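L-lysine 6-oxidase (PDB 3WEU) oxidises the side-chain amine of L-lysine with its cysteine tryptophylquinone cofactor, releasing ammonium and the hydrogen peroxide responsible for its antibacterial activity. Local coordinates at residues N79-A90 with S222-S233. Numbering follows the deposited sequence.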
ATOM      1  N   ASN A  79      63.008 -17.908  -2.588  1.00 31.63           N
ATOM      2  CA  ASN A  79      62.952 -17.843  -1.134  1.00 31.70           C
ATOM      3  C   ASN A  79      61.507 -17.677  -0.664  1.00 27.97           C
ATOM      4  O   ASN A  79      61.279 -17.565   0.521  1.00 26.42           O
ATOM      5  CB  ASN A  79      63.910 -16.767  -0.520  1.00 35.52           C
ATOM      6  CG  ASN A  79      64.209 -16.995   1.004  1.00 39.76           C
ATOM      7  OD1 ASN A  79      64.301 -18.129   1.490  1.00 46.69           O
ATOM      8  ND2 ASN A  79      64.336 -15.892   1.758  1.00 46.32           N
ATOM      9  N   VAL A  80      60.542 -17.625  -1.591  1.00 25.69           N
ATOM     10  CA  VAL A  80      59.147 -17.651  -1.194  1.00 22.86           C
ATOM     11  C   VAL A  80      58.583 -19.054  -1.254  1.00 23.11           C
ATOM     12  O   VAL A  80      58.562 -19.719  -2.297  1.00 24.39           O
ATOM     13  CB  VAL A  80      58.262 -16.704  -2.048  1.00 24.29           C
ATOM     14  CG1 VAL A  80      56.787 -16.844  -1.652  1.00 24.81           C
ATOM     15  CG2 VAL A  80      58.703 -15.277  -1.834  1.00 24.30           C
ATOM     16  N   LYS A  81      58.060 -19.518  -0.145  1.00 23.79           N
ATOM     17  CA  LYS A  81      57.430 -20.781  -0.189  1.00 24.74           C
ATOM     18  C   LYS A  81      55.926 -20.688  -0.140  1.00 22.54           C
ATOM     19  O   LYS A  81      55.272 -21.565  -0.617  1.00 22.65           O
ATOM     20  CB  LYS A  81      58.040 -21.698   0.905  1.00 29.30           C
ATOM     21  CG  LYS A  81      57.309 -21.791   2.212  1.00 31.67           C
ATOM     22  CD  LYS A  81      58.144 -22.592   3.254  1.00 32.67           C
ATOM     23  CE  LYS A  81      57.647 -23.967   3.474  1.00 28.38           C
ATOM     24  NZ  LYS A  81      58.460 -24.692   4.527  1.00 23.89           N
ATOM     25  N   ASN A  82      55.326 -19.641   0.431  1.00 21.34           N
ATOM     26  CA  ASN A  82      53.864 -19.515   0.304  1.00 21.02           C
ATOM     27  C   ASN A  82      53.473 -18.080   0.466  1.00 20.17           C
ATOM     28  O   ASN A  82      54.229 -17.327   1.015  1.00 22.12           O
ATOM     29  CB  ASN A  82      53.118 -20.306   1.367  1.00 22.07           C
ATOM     30  CG  ASN A  82      51.690 -20.658   0.922  1.00 27.03           C
ATOM     31  OD1 ASN A  82      51.271 -20.477  -0.236  1.00 23.36           O
ATOM     32  ND2 ASN A  82      50.944 -21.160   1.854  1.00 32.85           N
ATOM     33  N   ILE A  83      52.259 -17.770   0.032  1.00 20.69           N
ATOM     34  CA  ILE A  83      51.670 -16.456   0.179  1.00 19.65           C
ATOM     35  C   ILE A  83      50.214 -16.770   0.472  1.00 20.31           C
ATOM     36  O   ILE A  83      49.551 -17.330  -0.346  1.00 21.20           O
ATOM     37  CB  ILE A  83      51.808 -15.608  -1.112  1.00 19.83           C
ATOM     38  CG1 ILE A  83      53.295 -15.344  -1.414  1.00 20.72           C
ATOM     39  CG2 ILE A  83      50.999 -14.332  -0.941  1.00 19.56           C
ATOM     40  CD1 ILE A  83      53.581 -14.608  -2.762  1.00 23.32           C
ATOM     41  N   GLU A  84      49.749 -16.363   1.643  1.00 18.67           N
ATOM     42  CA  GLU A  84      48.414 -16.686   2.080  1.00 21.45           C
ATOM     43  C   GLU A  84      47.699 -15.393   2.333  1.00 20.52           C
ATOM     44  O   GLU A  84      48.166 -14.554   3.090  1.00 21.93           O
ATOM     45  CB  GLU A  84      48.411 -17.494   3.346  1.00 22.30           C
ATOM     46  CG  GLU A  84      47.028 -18.035   3.620  1.00 26.26           C
ATOM     47  CD  GLU A  84      47.028 -19.074   4.744  1.00 32.10           C
ATOM     48  OE1 GLU A  84      47.889 -18.999   5.649  1.00 32.99           O
ATOM     49  OE2 GLU A  84      46.168 -19.956   4.673  1.00 32.03           O
ATOM     50  N   TRP A  85      46.554 -15.271   1.704  1.00 20.05           N
ATOM     51  CA  TRP A  85      45.780 -14.070   1.813  1.00 20.34           C
ATOM     52  C   TRP A  85      44.577 -14.429   2.632  1.00 19.82           C
ATOM     53  O   TRP A  85      43.955 -15.438   2.368  1.00 22.69           O
ATOM     54  CB  TRP A  85      45.315 -13.676   0.387  1.00 20.31           C
ATOM     55  CG  TRP A  85      46.378 -13.462  -0.628  1.00 18.81           C
ATOM     56  CD1 TRP A  85      46.880 -14.363  -1.523  1.00 19.59           C
ATOM     57  CD2 TRP A  85      47.008 -12.234  -0.902  1.00 20.81           C
ATOM     58  NE1 TRP A  85      47.810 -13.767  -2.332  1.00 21.74           N
ATOM     59  CE2 TRP A  85      47.889 -12.441  -1.989  1.00 19.78           C
ATOM     60  CE3 TRP A  85      46.877 -10.948  -0.361  1.00 18.22           C
ATOM     61  CZ2 TRP A  85      48.679 -11.430  -2.510  1.00 18.53           C
ATOM     62  CZ3 TRP A  85      47.631  -9.960  -0.890  1.00 20.68           C
ATOM     63  CH2 TRP A  85      48.531 -10.191  -1.961  1.00 19.92           C
ATOM     64  N   THR A  86      44.215 -13.585   3.602  1.00 20.28           N
ATOM     65  CA  THR A  86      43.064 -13.775   4.400  1.00 20.08           C
ATOM     66  C   THR A  86      42.233 -12.527   4.291  1.00 19.62           C
ATOM     67  O   THR A  86      42.686 -11.423   4.583  1.00 19.65           O
ATOM     68  CB  THR A  86      43.469 -14.057   5.865  1.00 20.95           C
ATOM     69  OG1 THR A  86      44.179 -15.302   5.877  1.00 21.51           O
ATOM     70  CG2 THR A  86      42.316 -14.179   6.692  1.00 22.30           C
ATOM     71  N   VAL A  87      41.027 -12.696   3.795  1.00 18.64           N
ATOM     72  CA  VAL A  87      40.140 -11.559   3.596  1.00 18.80           C
ATOM     73  C   VAL A  87      38.904 -11.709   4.415  1.00 19.96           C
ATOM     74  O   VAL A  87      38.178 -12.769   4.358  1.00 20.21           O
ATOM     75  CB  VAL A  87      39.748 -11.440   2.107  1.00 17.68           C
ATOM     76  CG1 VAL A  87      38.797 -10.258   1.934  1.00 18.76           C
ATOM     77  CG2 VAL A  87      40.986 -11.320   1.252  1.00 18.13           C
ATOM     78  N   HIS A  88      38.626 -10.678   5.199  1.00 19.08           N
ATOM     79  CA  HIS A  88      37.448 -10.695   6.004  1.00 18.71           C
ATOM     80  C   HIS A  88      36.456  -9.571   5.626  1.00 17.41           C
ATOM     81  O   HIS A  88      36.628  -8.432   6.017  1.00 17.88           O
ATOM     82  CB  HIS A  88      37.815 -10.626   7.514  1.00 20.72           C
ATOM     83  CG  HIS A  88      36.653 -10.862   8.446  1.00 21.26           C
ATOM     84  ND1 HIS A  88      36.800 -10.889   9.832  1.00 22.15           N
ATOM     85  CD2 HIS A  88      35.337 -11.043   8.213  1.00 22.19           C
ATOM     86  CE1 HIS A  88      35.625 -11.098  10.391  1.00 22.63           C
ATOM     87  NE2 HIS A  88      34.726 -11.247   9.436  1.00 24.59           N
ATOM     88  N   LEU A  89      35.427  -9.920   4.876  1.00 18.07           N
ATOM     89  CA  LEU A  89      34.431  -8.971   4.403  1.00 19.50           C
ATOM     90  C   LEU A  89      33.199  -9.095   5.290  1.00 20.81           C
ATOM     91  O   LEU A  89      32.898 -10.197   5.774  1.00 21.34           O
ATOM     92  CB  LEU A  89      34.025  -9.343   2.971  1.00 19.34           C
ATOM     93  CG  LEU A  89      35.122  -9.367   1.900  1.00 19.52           C
ATOM     94  CD1 LEU A  89      34.506  -9.592   0.496  1.00 19.02           C
ATOM     95  CD2 LEU A  89      36.004  -8.148   1.928  1.00 20.68           C
ATOM     96  N   ALA A  90      32.476  -8.008   5.503  1.00 18.49           N
ATOM     97  CA  ALA A  90      31.198  -8.018   6.228  1.00 17.98           C
ATOM     98  C   ALA A  90      30.305  -6.878   5.768  1.00 19.09           C
ATOM     99  O   ALA A  90      30.757  -5.931   5.096  1.00 17.11           O
ATOM    100  CB  ALA A  90      31.405  -7.903   7.754  1.00 19.44           C
ATOM    101  N   SER A 222      29.738  -5.415   0.676  1.00 17.73           N
ATOM    102  CA  SER A 222      30.562  -5.642   1.847  1.00 20.40           C
ATOM    103  C   SER A 222      31.850  -4.876   1.718  1.00 19.32           C
ATOM    104  O   SER A 222      32.202  -4.333   0.641  1.00 19.06           O
ATOM    105  CB  SER A 222      30.910  -7.131   2.002  1.00 20.68           C
ATOM    106  OG  SER A 222      31.798  -7.543   0.987  1.00 19.95           O
ATOM    107  N   ASP A 223      32.575  -4.817   2.808  1.00 16.23           N
ATOM    108  CA  ASP A 223      33.964  -4.358   2.790  1.00 16.87           C
ATOM    109  C   ASP A 223      34.721  -4.987   3.970  1.00 17.43           C
ATOM    110  O   ASP A 223      34.073  -5.518   4.887  1.00 18.51           O
ATOM    111  CB  ASP A 223      34.029  -2.812   2.918  1.00 15.13           C
ATOM    112  CG  ASP A 223      33.671  -2.309   4.295  1.00 15.89           C
ATOM    113  OD1 ASP A 223      32.470  -2.158   4.555  1.00 16.15           O
ATOM    114  OD2 ASP A 223      34.620  -2.009   5.105  1.00 17.16           O
ATOM    115  N   GLY A 224      36.046  -4.944   3.917  1.00 17.19           N
ATOM    116  CA  GLY A 224      36.861  -5.475   4.996  1.00 18.80           C
ATOM    117  C   GLY A 224      38.315  -5.634   4.743  1.00 18.62           C
ATOM    118  O   GLY A 224      38.870  -5.113   3.791  1.00 18.85           O
ATOM    119  N   SER A 225      38.977  -6.356   5.659  1.00 17.73           N
ATOM    120  CA  SER A 225      40.382  -6.362   5.731  1.00 15.92           C
ATOM    121  C   SER A 225      40.993  -7.389   4.824  1.00 17.25           C
ATOM    122  O   SER A 225      40.405  -8.480   4.583  1.00 18.25           O
ATOM    123  CB  SER A 225      40.825  -6.710   7.170  1.00 18.25           C
ATOM    124  OG  SER A 225      40.253  -7.949   7.584  1.00 19.82           O
ATOM    125  N   VAL A 226      42.201  -7.061   4.385  1.00 16.25           N
ATOM    126  CA  VAL A 226      43.019  -7.944   3.580  1.00 18.11           C
ATOM    127  C   VAL A 226      44.288  -8.136   4.374  1.00 18.79           C
ATOM    128  O   VAL A 226      44.932  -7.168   4.690  1.00 18.98           O
ATOM    129  CB  VAL A 226      43.350  -7.408   2.175  1.00 17.65           C
ATOM    130  CG1 VAL A 226      44.299  -8.329   1.396  1.00 19.17           C
ATOM    131  CG2 VAL A 226      42.054  -7.265   1.395  1.00 19.88           C
ATOM    132  N   THR A 227      44.659  -9.404   4.604  1.00 18.85           N
ATOM    133  CA  THR A 227      45.954  -9.725   5.234  1.00 18.61           C
ATOM    134  C   THR A 227      46.745 -10.663   4.354  1.00 17.67           C
ATOM    135  O   THR A 227      46.206 -11.606   3.843  1.00 17.82           O
ATOM    136  CB  THR A 227      45.747 -10.372   6.648  1.00 19.72           C
ATOM    137  OG1 THR A 227      44.946  -9.497   7.417  1.00 21.64           O
ATOM    138  CG2 THR A 227      47.115 -10.544   7.391  1.00 23.05           C
ATOM    139  N   CYS A 228      48.000 -10.347   4.160  1.00 16.74           N
ATOM    140  CA  CYS A 228      48.897 -11.113   3.355  1.00 20.31           C
ATOM    141  C   CYS A 228      50.043 -11.571   4.206  1.00 21.57           C
ATOM    142  O   CYS A 228      50.797 -10.738   4.712  1.00 22.81           O
ATOM    143  CB  CYS A 228      49.516 -10.282   2.251  1.00 21.04           C
ATOM    144  SG  CYS A 228      50.531 -11.171   1.090  1.00 23.26           S
ATOM    145  N   VAL A 229      50.223 -12.884   4.276  1.00 20.62           N
ATOM    146  CA  VAL A 229      51.412 -13.488   4.972  1.00 19.58           C
ATOM    147  C   VAL A 229      52.251 -14.180   3.918  1.00 20.87           C
ATOM    148  O   VAL A 229      51.788 -15.097   3.228  1.00 19.76           O
ATOM    149  CB  VAL A 229      50.982 -14.524   6.034  1.00 20.43           C
ATOM    150  CG1 VAL A 229      52.204 -15.168   6.717  1.00 21.33           C
ATOM    151  CG2 VAL A 229      50.053 -13.915   7.080  1.00 23.08           C
ATOM    152  N   VAL A 230      53.491 -13.753   3.789  1.00 19.30           N
ATOM    153  CA  VAL A 230      54.428 -14.342   2.904  1.00 19.59           C
ATOM    154  C   VAL A 230      55.390 -15.167   3.770  1.00 21.05           C
ATOM    155  O   VAL A 230      56.008 -14.623   4.710  1.00 21.39           O
ATOM    156  CB  VAL A 230      55.287 -13.253   2.253  1.00 21.26           C
ATOM    157  CG1 VAL A 230      56.437 -13.864   1.425  1.00 22.89           C
ATOM    158  CG2 VAL A 230      54.384 -12.387   1.329  1.00 20.45           C
ATOM    159  N   THR A 231      55.477 -16.452   3.454  1.00 21.70           N
ATOM    160  CA  THR A 231      56.317 -17.366   4.232  1.00 20.50           C
ATOM    161  C   THR A 231      57.521 -17.672   3.358  1.00 20.40           C
ATOM    162  O   THR A 231      57.390 -18.120   2.204  1.00 19.63           O
ATOM    163  CB  THR A 231      55.528 -18.602   4.618  1.00 19.32           C
ATOM    164  OG1 THR A 231      54.386 -18.215   5.395  1.00 19.21           O
ATOM    165  CG2 THR A 231      56.407 -19.583   5.442  1.00 19.61           C
ATOM    166  N   TYR A 232      58.698 -17.453   3.908  1.00 23.58           N
ATOM    167  CA  TYR A 232      59.912 -17.701   3.179  1.00 22.45           C
ATOM    168  C   TYR A 232      60.428 -19.139   3.381  1.00 23.74           C
ATOM    169  O   TYR A 232      59.894 -19.862   4.186  1.00 22.99           O
ATOM    170  CB  TYR A 232      60.956 -16.717   3.590  1.00 25.14           C
ATOM    171  CG  TYR A 232      60.513 -15.297   3.397  1.00 23.81           C
ATOM    172  CD1 TYR A 232      60.534 -14.712   2.134  1.00 28.16           C
ATOM    173  CD2 TYR A 232      60.127 -14.524   4.483  1.00 25.82           C
ATOM    174  CE1 TYR A 232      60.129 -13.385   1.950  1.00 27.25           C
ATOM    175  CE2 TYR A 232      59.719 -13.201   4.322  1.00 28.67           C
ATOM    176  CZ  TYR A 232      59.723 -12.638   3.058  1.00 27.46           C
ATOM    177  OH  TYR A 232      59.331 -11.332   2.933  1.00 30.25           O
ATOM    178  N   SER A 233      61.438 -19.554   2.632  1.00 24.43           N
ATOM    179  CA  SER A 233      61.898 -20.990   2.647  1.00 28.66           C
ATOM    180  C   SER A 233      62.281 -21.499   3.988  1.00 25.89           C
ATOM    181  O   SER A 233      62.181 -22.676   4.232  1.00 27.30           O
ATOM    182  CB  SER A 233      63.106 -21.190   1.759  1.00 32.06           C
ATOM    183  OG  SER A 233      62.813 -20.640   0.518  1.00 33.49           O
TER
HETATM  184  O   HOH W   1      42.111  -9.868   6.819  1.00 22.09           O
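Glu84 and Val229 form a hydrogen-bonded antiparallel pair, with Val229 N 2.9 Å from Glu84 O in a nearly straight bond (176°). The same two-way pairing holds at Asn82 with Thr231, Thr86 with Thr227 and Ala90 with Asp223. At His88 and Ser225 the return bond, Ser225 N to His88 O, is weak. Gly224 CA comes within 3.1 Å of His88 O in a CA-H...O contact. A classic beta bulge interrupts the ladder where Lys81 and Asn82 both face Thr231. Thr231 O accepts from Lys81 N at 2.8 Å and from Asn82 N at 3.1 Å.

Apolar contacts line the face carrying Ile83, Trp85, Cys228 and Val230. Cys228 SG lies over the six-membered ring of Trp85, 3.7 Å from its centroid and 13° off the normal. SG reaches the ring by standing anti to the backbone N (chi1 -174°). Ile83 CG2 sits over the same ring face, and Val226 CG1 meets the ring edge.

Both strands belong to the mixed sheet of the N-terminal region. Strand 137-145 flanks 80-90, and strand 237-247 flanks 223-232. Trp85 NE1 bonds to Gly191 O, while Phe63 and Val65 of strand 58-66 touch Trp85; Phe63 also touches Val226, and Val65 touches Cys228.

Polar contacts gather on the other face and at the bulge end. A water joins Thr86 O (2.8 Å), Ser225 OG and Thr227 OG1. Asn79 OD1 is hydrogen-bonded by Ser233 OG at 3.1 Å. Lys81 CD passes Tyr232 O, and NZ forms a salt bridge with Asp235 OD1.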